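Local coordinates for protein lipid II:glycine glycyltransferase (Staphylococcus aureus, PDB 6SNR) that probably attaches the first glycine of the pentaglycine interpeptide bridge to the lysine of membrane-bound lipid II, with glycyl-tRNA as donor, at residues T150-D156 with M341-R345. Numbering follows the deposited sequence.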
# COMPACT_ATOMS: atom_id res chain seq x y z
N THR A 150 -2.08 8.56 -3.52
CA THR A 150 -1.49 9.79 -2.94
C THR A 150 -0.16 10.14 -3.60
O THR A 150 0.76 9.36 -3.59
CB THR A 150 -1.24 9.62 -1.42
OG1 THR A 150 -2.46 9.22 -0.75
CG2 THR A 150 -0.68 10.93 -0.81
N PRO A 151 -0.05 11.36 -4.16
CA PRO A 151 1.25 11.84 -4.61
C PRO A 151 2.13 12.09 -3.39
O PRO A 151 1.70 12.81 -2.42
CB PRO A 151 0.94 13.16 -5.33
CG PRO A 151 -0.51 13.18 -5.53
CD PRO A 151 -1.12 12.33 -4.45
N ILE A 152 3.32 11.50 -3.39
CA ILE A 152 4.24 11.60 -2.25
C ILE A 152 5.61 12.23 -2.55
O ILE A 152 6.53 12.17 -1.72
CB ILE A 152 4.44 10.25 -1.53
CG1 ILE A 152 4.83 9.13 -2.52
CG2 ILE A 152 3.15 9.85 -0.82
CD1 ILE A 152 5.51 7.97 -1.83
N ASP A 153 5.74 12.81 -3.73
CA ASP A 153 6.96 13.52 -4.10
C ASP A 153 6.84 14.96 -3.60
O ASP A 153 6.82 15.94 -4.36
CB ASP A 153 7.23 13.48 -5.61
CG ASP A 153 6.11 14.03 -6.44
OD1 ASP A 153 4.91 13.98 -6.06
OD2 ASP A 153 6.45 14.53 -7.54
N LYS A 154 6.74 15.02 -2.28
CA LYS A 154 6.42 16.25 -1.54
C LYS A 154 7.21 16.26 -0.26
O LYS A 154 7.57 15.21 0.26
CB LYS A 154 4.92 16.23 -1.19
CG LYS A 154 4.06 16.50 -2.37
CD LYS A 154 2.60 16.51 -2.01
CE LYS A 154 1.82 16.98 -3.19
NZ LYS A 154 0.38 16.82 -2.95
N ASN A 155 7.46 17.46 0.29
CA ASN A 155 8.02 17.54 1.63
C ASN A 155 6.99 17.18 2.70
O ASN A 155 5.80 17.03 2.40
CB ASN A 155 8.74 18.88 1.91
CG ASN A 155 7.80 20.08 2.00
OD1 ASN A 155 6.69 19.99 2.50
ND2 ASN A 155 8.27 21.24 1.51
N ASP A 156 7.46 16.99 3.92
CA ASP A 156 6.56 16.58 5.02
C ASP A 156 5.36 17.50 5.17
O ASP A 156 4.23 17.05 5.34
CB ASP A 156 7.31 16.48 6.35
CG ASP A 156 8.30 15.36 6.40
OD1 ASP A 156 8.40 14.56 5.43
OD2 ASP A 156 9.02 15.27 7.42
N MET A 341 4.25 6.67 4.21
CA MET A 341 4.35 7.54 3.05
C MET A 341 5.71 8.18 3.00
O MET A 341 6.34 8.24 1.95
CB MET A 341 3.27 8.58 3.05
CG MET A 341 1.87 8.06 2.77
SD MET A 341 0.69 9.43 2.96
CE MET A 341 -0.87 8.59 2.67
N LYS A 342 6.19 8.68 4.15
CA LYS A 342 7.51 9.29 4.19
C LYS A 342 8.62 8.29 3.86
O LYS A 342 9.52 8.63 3.08
CB LYS A 342 7.76 10.00 5.54
CG LYS A 342 6.89 11.24 5.72
CD LYS A 342 7.22 11.94 7.05
CE LYS A 342 7.25 10.95 8.22
NZ LYS A 342 7.49 11.60 9.55
N TYR A 343 8.54 7.06 4.39
CA TYR A 343 9.50 6.00 4.11
C TYR A 343 9.49 5.69 2.62
O TYR A 343 10.54 5.53 2.00
CB TYR A 343 9.16 4.70 4.88
CG TYR A 343 10.10 3.57 4.55
CD1 TYR A 343 9.88 2.73 3.48
CD2 TYR A 343 11.25 3.37 5.30
CE1 TYR A 343 10.77 1.72 3.17
CE2 TYR A 343 12.14 2.36 5.00
CZ TYR A 343 11.88 1.51 3.95
OH TYR A 343 12.75 0.50 3.62
N ALA A 344 8.30 5.61 2.06
CA ALA A 344 8.16 5.27 0.65
C ALA A 344 8.84 6.36 -0.21
O ALA A 344 9.59 6.05 -1.14
CB ALA A 344 6.68 5.11 0.26
N ARG A 345 8.57 7.63 0.10
CA ARG A 345 9.18 8.75 -0.62
C ARG A 345 10.72 8.66 -0.53
O ARG A 345 11.44 8.82 -1.54
CB ARG A 345 8.72 10.09 0.01
CG ARG A 345 9.39 11.33 -0.60
CD ARG A 345 9.12 12.61 0.22
NE ARG A 345 9.77 12.49 1.53
CZ ARG A 345 9.31 13.03 2.66
NH1 ARG A 345 8.21 13.78 2.68
NH2 ARG A 345 9.95 12.78 3.80
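Arg345 runs from its helix along the inner side of residues 152-156 and ends on Asp156. The bend there holds an inverse gamma turn centred on Asp153, with a weak Lys154 N to Ile152 O bond. Arg345 CB lies near Ile152 O. Arg345 CG is anti to the backbone N (chi1 175°), which sends the chain along the bend, 3.2 Å from Ile152 O. Arg345 CD has both flanking carbonyl oxygens on one side, Lys154 O at 3.0 Å and Ile152 O slightly farther. The chain then bends at chi3 (66°) and swings the guanidinium toward Asp156. Arg345 NH1 donates to Lys154 O at 2.9 Å, with the oxygen tilted out of the guanidinium plane. Arg345 NH1 and NH2 both grip Asp156 OD1, each at 2.9 Å. This is an end-on salt bridge to a single oxygen, with the two flat groups 22° from coplanar. NE and NH2 also bond just beyond the segments, which helps to fix the group. Lys342 CD packs 3.3 Å from Asp156 OD1. Lys342 NZ stays 4.5 Å from Asp156 OD2, beyond a salt bridge, and probably adds only longer-range attraction.

Deeper in, Ile152 CD1 rests on Ala344 CB at 3.7 Å, and its CG2 faces Met341 CB. The extended Met341 places CE near Thr150 OG1, which is hydrogen-bonded to Trp377 O. The contact joins helix 332-347 to the link between strand 146-151 and helix 156-162, where Asn155 is the N-cap. Leu159 of that helix and Tyr352 of the adjacent strand 351-356 both touch Ile152 and Met341.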